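Local coordinates for putative peptidase (Bacteroides fragilis, PDB 5DYN), which is a putative cysteine peptidase of the clostripain family, represented here by an N-terminal piece, and probably takes part in proteolytic activation of the Bacteroides fragilis toxin, at residues Tyr56-Arg67 with Glu78-Ser89. Numbering follows the deposited sequence.
Sequences YIDDYSAPRLIR and EETIENYPEQNS. With NA (sodium ion), chain D; NA (sodium ion), chain C.
With CG anti to the backbone N (chi1 175°), Tyr56 sends its ring toward Tyr84 and its hydroxyl toward Ser89. Asp58 has the same first torsion, which brings its carboxylate to the same Ser89 hydroxyl from another direction. Tyr56 OH donates to Ser89 OG at 2.6 Å. Ser89 OG also lies very close to Asp58 OD2, and the spacing is too short for the details of that bond to be relied on. Gln87 NE2 also donates to Tyr56 OH, at 3.1 Å, so the phenol oxygen has two partners. The CE1 edge of Tyr56 meets the Tyr84 ring in an offset edge-to-face pair, planes at 72°. The Tyr84 ring lies alongside Leu65, with its OH 3.6 Å from Leu65 CB. Pro63 CB packs on Tyr84 CB.

Strands 64-70 and 76-83 form an antiparallel beta hairpin, and 76-83 is the outermost strand on its side of the chain's mixed sheet. A classic beta bulge interrupts the pairing. Ile81 and Glu82 both face Leu65, and Leu65 O accepts from Ile81 N (2.8 Å) and Glu82 N (3.2 Å). Beyond the bulge, Arg67 and Glu79 form a hydrogen-bonded pair. Their side chains run side by side and make a weak salt bridge, Arg67 NH1 to Glu79 OE1, at 3.3 Å. Arg67 NH2 has further partners in Ala48 O and Asn52 OD1.

At the open end of the hairpin, the two segments share two sodium ions. One is bound by Asp58 OD1, Asp59 O, Ser61 O and Glu86 OE2, with Gln25. The other takes Asp58 OD2 at 2.6 Å and Gln87 O at 2.3 Å. Gln25 of the same chain and Asp5 of another chain also bind it. Arg64 grips Asp59 end-on with NH1 and NH2. Asp59 OD1 also accepts from Ser61 N, an Asx turn.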
ATOM      1  N   TYR A  56      13.704   5.302  -8.824  1.00 37.75           N
ATOM      2  CA  TYR A  56      13.885   4.224  -9.780  1.00 35.99           C
ATOM      3  C   TYR A  56      12.656   4.178 -10.682  1.00 34.64           C
ATOM      4  O   TYR A  56      11.536   3.990 -10.208  1.00 35.15           O
ATOM      5  CB  TYR A  56      14.098   2.884  -9.072  1.00 31.41           C
ATOM      6  CG  TYR A  56      14.175   1.713 -10.021  1.00 34.99           C
ATOM      7  CD1 TYR A  56      15.345   1.433 -10.714  1.00 36.53           C
ATOM      8  CD2 TYR A  56      13.073   0.895 -10.235  1.00 28.72           C
ATOM      9  CE1 TYR A  56      15.417   0.365 -11.587  1.00 37.97           C
ATOM     10  CE2 TYR A  56      13.135  -0.171 -11.105  1.00 28.87           C
ATOM     11  CZ  TYR A  56      14.310  -0.432 -11.780  1.00 35.08           C
ATOM     12  OH  TYR A  56      14.376  -1.496 -12.652  1.00 37.36           O
ATOM     13  N   ILE A  57      12.861   4.375 -11.977  1.00 27.84           N
ATOM     14  CA  ILE A  57      11.749   4.385 -12.918  1.00 28.71           C
ATOM     15  C   ILE A  57      11.987   3.403 -14.060  1.00 32.26           C
ATOM     16  O   ILE A  57      12.983   3.485 -14.782  1.00 33.89           O
ATOM     17  CB  ILE A  57      11.494   5.810 -13.484  1.00 38.79           C
ATOM     18  CG1 ILE A  57      10.584   5.759 -14.716  1.00 35.77           C
ATOM     19  CG2 ILE A  57      12.804   6.517 -13.801  1.00 33.89           C
ATOM     20  CD1 ILE A  57       9.124   5.489 -14.395  1.00 32.81           C
ATOM     21  N   ASP A  58      11.064   2.460 -14.201  1.00 34.33           N
ATOM     22  CA  ASP A  58      11.122   1.474 -15.268  1.00 35.22           C
ATOM     23  C   ASP A  58       9.833   1.526 -16.082  1.00 36.90           C
ATOM     24  O   ASP A  58       8.883   0.792 -15.803  1.00 38.20           O
ATOM     25  CB  ASP A  58      11.345   0.073 -14.696  1.00 33.46           C
ATOM     26  CG  ASP A  58      11.592  -0.963 -15.774  1.00 39.79           C
ATOM     27  OD1 ASP A  58      11.907  -0.566 -16.915  1.00 44.14           O
ATOM     28  OD2 ASP A  58      11.477  -2.174 -15.481  1.00 33.82           O
ATOM     29  N   ASP A  59       9.801   2.406 -17.078  1.00 32.04           N
ATOM     30  CA  ASP A  59       8.609   2.581 -17.902  1.00 39.92           C
ATOM     31  C   ASP A  59       8.716   1.786 -19.202  1.00 35.45           C
ATOM     32  O   ASP A  59       9.005   0.593 -19.177  1.00 38.92           O
ATOM     33  CB  ASP A  59       8.368   4.066 -18.194  1.00 29.55           C
ATOM     34  CG  ASP A  59       9.649   4.826 -18.465  1.00 30.91           C
ATOM     35  OD1 ASP A  59      10.653   4.197 -18.860  1.00 37.77           O
ATOM     36  OD2 ASP A  59       9.652   6.058 -18.279  1.00 31.90           O
ATOM     37  N   TYR A  60       8.480   2.439 -20.335  1.00 38.35           N
ATOM     38  CA  TYR A  60       8.569   1.749 -21.619  1.00 40.50           C
ATOM     39  C   TYR A  60       9.958   1.884 -22.230  1.00 43.04           C
ATOM     40  O   TYR A  60      10.176   1.514 -23.381  1.00 50.96           O
ATOM     41  CB  TYR A  60       7.513   2.273 -22.594  1.00 40.16           C
ATOM     42  CG  TYR A  60       6.110   1.826 -22.262  1.00 40.37           C
ATOM     43  CD1 TYR A  60       5.884   0.810 -21.339  1.00 37.25           C
ATOM     44  CD2 TYR A  60       5.009   2.413 -22.874  1.00 40.08           C
ATOM     45  CE1 TYR A  60       4.606   0.395 -21.032  1.00 34.90           C
ATOM     46  CE2 TYR A  60       3.721   2.006 -22.571  1.00 43.47           C
ATOM     47  CZ  TYR A  60       3.528   0.995 -21.649  1.00 41.85           C
ATOM     48  OH  TYR A  60       2.254   0.585 -21.340  1.00 42.58           O
ATOM     49  N   SER A  61      10.893   2.417 -21.453  1.00 44.32           N
ATOM     50  CA  SER A  61      12.293   2.458 -21.860  1.00 49.72           C
ATOM     51  C   SER A  61      13.170   1.926 -20.730  1.00 48.72           C
ATOM     52  O   SER A  61      12.664   1.570 -19.665  1.00 49.22           O
ATOM     53  CB  SER A  61      12.708   3.879 -22.255  1.00 40.70           C
ATOM     54  OG  SER A  61      12.340   4.821 -21.265  1.00 50.61           O
ATOM     55  N   ALA A  62      14.477   1.871 -20.969  1.00 47.25           N
ATOM     56  CA  ALA A  62      15.422   1.260 -20.035  1.00 47.27           C
ATOM     57  C   ALA A  62      15.310   1.825 -18.621  1.00 43.62           C
ATOM     58  O   ALA A  62      15.158   3.032 -18.442  1.00 45.50           O
ATOM     59  CB  ALA A  62      16.845   1.428 -20.550  1.00 46.97           C
ATOM     60  N   PRO A  63      15.376   0.940 -17.612  1.00 39.26           N
ATOM     61  CA  PRO A  63      15.316   1.346 -16.205  1.00 43.10           C
ATOM     62  C   PRO A  63      16.432   2.318 -15.853  1.00 39.02           C
ATOM     63  O   PRO A  63      17.484   2.301 -16.491  1.00 42.51           O
ATOM     64  CB  PRO A  63      15.485   0.024 -15.446  1.00 36.29           C
ATOM     65  CG  PRO A  63      15.062  -1.026 -16.410  1.00 35.42           C
ATOM     66  CD  PRO A  63      15.476  -0.521 -17.760  1.00 39.16           C
ATOM     67  N   ARG A  64      16.203   3.158 -14.851  1.00 36.44           N
ATOM     68  CA  ARG A  64      17.206   4.127 -14.445  1.00 33.07           C
ATOM     69  C   ARG A  64      16.986   4.591 -13.010  1.00 38.41           C
ATOM     70  O   ARG A  64      15.861   4.869 -12.597  1.00 33.75           O
ATOM     71  CB  ARG A  64      17.199   5.323 -15.400  1.00 37.49           C
ATOM     72  CG  ARG A  64      15.822   5.930 -15.610  1.00 40.82           C
ATOM     73  CD  ARG A  64      15.621   6.382 -17.042  1.00 34.45           C
ATOM     74  NE  ARG A  64      14.312   6.998 -17.241  1.00 39.42           N
ATOM     75  CZ  ARG A  64      13.227   6.349 -17.656  1.00 34.74           C
ATOM     76  NH1 ARG A  64      13.285   5.054 -17.929  1.00 36.63           N
ATOM     77  NH2 ARG A  64      12.084   7.001 -17.806  1.00 34.72           N
ATOM     78  N   LEU A  65      18.073   4.655 -12.251  1.00 38.86           N
ATOM     79  CA  LEU A  65      18.026   5.196 -10.904  1.00 38.75           C
ATOM     80  C   LEU A  65      18.585   6.611 -10.907  1.00 40.98           C
ATOM     81  O   LEU A  65      19.745   6.830 -11.255  1.00 38.79           O
ATOM     82  CB  LEU A  65      18.809   4.318  -9.929  1.00 40.85           C
ATOM     83  CG  LEU A  65      18.838   4.849  -8.495  1.00 40.04           C
ATOM     84  CD1 LEU A  65      17.421   4.989  -7.957  1.00 36.23           C
ATOM     85  CD2 LEU A  65      19.677   3.953  -7.600  1.00 38.81           C
ATOM     86  N   ILE A  66      17.750   7.567 -10.524  1.00 35.45           N
ATOM     87  CA  ILE A  66      18.142   8.965 -10.537  1.00 39.98           C
ATOM     88  C   ILE A  66      17.965   9.605  -9.169  1.00 44.96           C
ATOM     89  O   ILE A  66      17.404   9.002  -8.256  1.00 46.72           O
ATOM     90  CB  ILE A  66      17.329   9.773 -11.569  1.00 41.18           C
ATOM     91  CG1 ILE A  66      15.878   9.911 -11.108  1.00 35.94           C
ATOM     92  CG2 ILE A  66      17.408   9.126 -12.946  1.00 44.55           C
ATOM     93  CD1 ILE A  66      14.995  10.637 -12.090  1.00 34.80           C
ATOM     94  N   ARG A  67      18.454  10.832  -9.042  1.00 41.60           N
ATOM     95  CA  ARG A  67      18.296  11.607  -7.824  1.00 38.98           C
ATOM     96  C   ARG A  67      17.807  12.999  -8.182  1.00 40.74           C
ATOM     97  O   ARG A  67      18.371  13.651  -9.058  1.00 46.96           O
ATOM     98  CB  ARG A  67      19.614  11.681  -7.051  1.00 46.51           C
ATOM     99  CG  ARG A  67      19.550  12.566  -5.821  1.00 45.88           C
ATOM    100  CD  ARG A  67      20.903  12.692  -5.140  1.00 42.88           C
ATOM    101  NE  ARG A  67      20.802  13.462  -3.904  1.00 46.82           N
ATOM    102  CZ  ARG A  67      20.909  14.786  -3.839  1.00 53.78           C
ATOM    103  NH1 ARG A  67      21.129  15.490  -4.942  1.00 52.80           N
ATOM    104  NH2 ARG A  67      20.800  15.407  -2.672  1.00 49.77           N
ATOM    105  N   GLU A  78      17.676  16.370 -12.518  1.00 48.24           N
ATOM    106  CA  GLU A  78      17.835  14.922 -12.447  1.00 48.76           C
ATOM    107  C   GLU A  78      19.308  14.537 -12.441  1.00 46.00           C
ATOM    108  O   GLU A  78      20.077  14.989 -13.285  1.00 53.80           O
ATOM    109  CB  GLU A  78      17.134  14.240 -13.623  1.00 46.20           C
ATOM    110  CG  GLU A  78      15.646  14.507 -13.730  1.00 41.39           C
ATOM    111  CD  GLU A  78      15.037  13.816 -14.932  1.00 51.94           C
ATOM    112  OE1 GLU A  78      15.739  12.992 -15.558  1.00 54.60           O
ATOM    113  OE2 GLU A  78      13.866  14.096 -15.259  1.00 52.67           O
ATOM    114  N   GLU A  79      19.696  13.693 -11.492  1.00 49.70           N
ATOM    115  CA  GLU A  79      21.066  13.206 -11.418  1.00 43.87           C
ATOM    116  C   GLU A  79      21.105  11.693 -11.584  1.00 47.45           C
ATOM    117  O   GLU A  79      20.573  10.960 -10.752  1.00 49.21           O
ATOM    118  CB  GLU A  79      21.711  13.607 -10.091  1.00 46.79           C
ATOM    119  CG  GLU A  79      21.630  15.092  -9.785  1.00 56.92           C
ATOM    120  CD  GLU A  79      22.079  15.423  -8.374  1.00 60.15           C
ATOM    121  OE1 GLU A  79      22.583  14.512  -7.684  1.00 58.58           O
ATOM    122  OE2 GLU A  79      21.924  16.591  -7.956  1.00 63.89           O
ATOM    123  N   THR A  80      21.736  11.227 -12.656  1.00 46.02           N
ATOM    124  CA  THR A  80      21.824   9.795 -12.920  1.00 40.36           C
ATOM    125  C   THR A  80      22.763   9.096 -11.942  1.00 46.94           C
ATOM    126  O   THR A  80      23.952   9.410 -11.874  1.00 43.08           O
ATOM    127  CB  THR A  80      22.295   9.516 -14.355  1.00 39.16           C
ATOM    128  OG1 THR A  80      21.338  10.040 -15.282  1.00 51.65           O
ATOM    129  CG2 THR A  80      22.446   8.022 -14.586  1.00 45.18           C
ATOM    130  N   ILE A  81      22.214   8.150 -11.184  1.00 47.54           N
ATOM    131  CA  ILE A  81      23.000   7.359 -10.243  1.00 44.00           C
ATOM    132  C   ILE A  81      23.456   6.054 -10.891  1.00 53.68           C
ATOM    133  O   ILE A  81      24.608   5.639 -10.736  1.00 52.74           O
ATOM    134  CB  ILE A  81      22.204   7.040  -8.966  1.00 45.48           C
ATOM    135  CG1 ILE A  81      21.634   8.323  -8.360  1.00 44.14           C
ATOM    136  CG2 ILE A  81      23.074   6.289  -7.962  1.00 52.29           C
ATOM    137  CD1 ILE A  81      22.673   9.384  -8.098  1.00 42.49           C
ATOM    138  N   GLU A  82      22.544   5.412 -11.615  1.00 49.53           N
ATOM    139  CA  GLU A  82      22.872   4.201 -12.360  1.00 49.97           C
ATOM    140  C   GLU A  82      21.846   3.939 -13.457  1.00 49.07           C
ATOM    141  O   GLU A  82      20.647   4.124 -13.257  1.00 51.06           O
ATOM    142  CB  GLU A  82      22.962   2.991 -11.421  1.00 51.97           C
ATOM    143  CG  GLU A  82      23.474   1.717 -12.091  1.00 50.27           C
ATOM    144  CD  GLU A  82      23.615   0.549 -11.124  1.00 62.86           C
ATOM    145  OE1 GLU A  82      23.272   0.711  -9.932  1.00 68.53           O
ATOM    146  OE2 GLU A  82      24.067  -0.534 -11.557  1.00 61.81           O
ATOM    147  N   ASN A  83      22.332   3.528 -14.623  1.00 52.06           N
ATOM    148  CA  ASN A  83      21.459   3.054 -15.689  1.00 50.22           C
ATOM    149  C   ASN A  83      21.460   1.534 -15.714  1.00 50.25           C
ATOM    150  O   ASN A  83      22.469   0.899 -15.409  1.00 42.62           O
ATOM    151  CB  ASN A  83      21.889   3.612 -17.049  1.00 51.11           C
ATOM    152  CG  ASN A  83      21.629   5.104 -17.178  1.00 59.08           C
ATOM    153  OD1 ASN A  83      22.519   5.872 -17.543  1.00 61.78           O
ATOM    154  ND2 ASN A  83      20.404   5.519 -16.881  1.00 56.31           N
ATOM    155  N   TYR A  84      20.326   0.947 -16.073  1.00 45.89           N
ATOM    156  CA  TYR A  84      20.201  -0.501 -16.058  1.00 44.98           C
ATOM    157  C   TYR A  84      19.816  -1.029 -17.429  1.00 44.23           C
ATOM    158  O   TYR A  84      19.170  -0.328 -18.207  1.00 51.09           O
ATOM    159  CB  TYR A  84      19.163  -0.935 -15.018  1.00 41.61           C
ATOM    160  CG  TYR A  84      19.436  -0.423 -13.622  1.00 39.07           C
ATOM    161  CD1 TYR A  84      20.247  -1.136 -12.747  1.00 45.17           C
ATOM    162  CD2 TYR A  84      18.881   0.770 -13.177  1.00 34.59           C
ATOM    163  CE1 TYR A  84      20.500  -0.675 -11.467  1.00 37.87           C
ATOM    164  CE2 TYR A  84      19.129   1.240 -11.900  1.00 45.90           C
ATOM    165  CZ  TYR A  84      19.940   0.513 -11.048  1.00 42.98           C
ATOM    166  OH  TYR A  84      20.190   0.972  -9.775  1.00 42.17           O
ATOM    167  N   PRO A  85      20.223  -2.270 -17.735  1.00 45.11           N
ATOM    168  CA  PRO A  85      19.673  -2.963 -18.901  1.00 35.04           C
ATOM    169  C   PRO A  85      18.207  -3.268 -18.658  1.00 40.76           C
ATOM    170  O   PRO A  85      17.761  -3.174 -17.514  1.00 42.76           O
ATOM    171  CB  PRO A  85      20.499  -4.247 -18.971  1.00 42.87           C
ATOM    172  CG  PRO A  85      20.922  -4.480 -17.554  1.00 35.11           C
ATOM    173  CD  PRO A  85      21.181  -3.110 -16.997  1.00 34.42           C
ATOM    174  N   GLU A  86      17.465  -3.623 -19.699  1.00 47.54           N
ATOM    175  CA  GLU A  86      16.064  -3.960 -19.506  1.00 44.92           C
ATOM    176  C   GLU A  86      15.955  -5.179 -18.603  1.00 48.27           C
ATOM    177  O   GLU A  86      16.726  -6.131 -18.730  1.00 44.63           O
ATOM    178  CB  GLU A  86      15.359  -4.205 -20.839  1.00 39.14           C
ATOM    179  CG  GLU A  86      14.639  -2.979 -21.402  1.00 50.80           C
ATOM    180  CD  GLU A  86      13.385  -2.587 -20.619  1.00 62.71           C
ATOM    181  OE1 GLU A  86      13.176  -3.079 -19.486  1.00 54.33           O
ATOM    182  OE2 GLU A  86      12.593  -1.778 -21.152  1.00 66.12           O
ATOM    183  N   GLN A  87      15.003  -5.137 -17.680  1.00 45.75           N
ATOM    184  CA  GLN A  87      14.924  -6.139 -16.632  1.00 42.58           C
ATOM    185  C   GLN A  87      13.550  -6.152 -15.989  1.00 34.03           C
ATOM    186  O   GLN A  87      12.803  -5.184 -16.086  1.00 41.84           O
ATOM    187  CB  GLN A  87      15.994  -5.872 -15.571  1.00 39.83           C
ATOM    188  CG  GLN A  87      15.851  -4.514 -14.906  1.00 39.39           C
ATOM    189  CD  GLN A  87      17.057  -4.137 -14.077  1.00 34.87           C
ATOM    190  OE1 GLN A  87      18.051  -4.861 -14.043  1.00 40.77           O
ATOM    191  NE2 GLN A  87      16.980  -2.997 -13.404  1.00 30.41           N
ATOM    192  N   ASN A  88      13.224  -7.258 -15.334  1.00 38.31           N
ATOM    193  CA  ASN A  88      11.998  -7.350 -14.557  1.00 35.39           C
ATOM    194  C   ASN A  88      12.168  -6.640 -13.220  1.00 37.79           C
ATOM    195  O   ASN A  88      12.820  -7.158 -12.315  1.00 37.54           O
ATOM    196  CB  ASN A  88      11.613  -8.816 -14.347  1.00 36.06           C
ATOM    197  CG  ASN A  88      10.435  -8.983 -13.410  1.00 36.66           C
ATOM    198  OD1 ASN A  88       9.618  -8.077 -13.243  1.00 35.74           O
ATOM    199  ND2 ASN A  88      10.333 -10.159 -12.801  1.00 39.97           N
ATOM    200  N   SER A  89      11.583  -5.451 -13.103  1.00 34.51           N
ATOM    201  CA  SER A  89      11.698  -4.662 -11.881  1.00 34.05           C
ATOM    202  C   SER A  89      10.815  -5.215 -10.762  1.00 33.26           C
ATOM    203  O   SER A  89      10.873  -4.747  -9.625  1.00 33.68           O
ATOM    204  CB  SER A  89      11.346  -3.202 -12.161  1.00 28.82           C
ATOM    205  OG  SER A  89      12.153  -2.688 -13.204  1.00 31.16           O
TER
HETATM  206 NA    NA D 402      11.069  -0.738 -19.204  1.00 47.52          NA
HETATM  207 NA    NA C 401      11.025  -4.159 -17.151  1.00 33.95          NA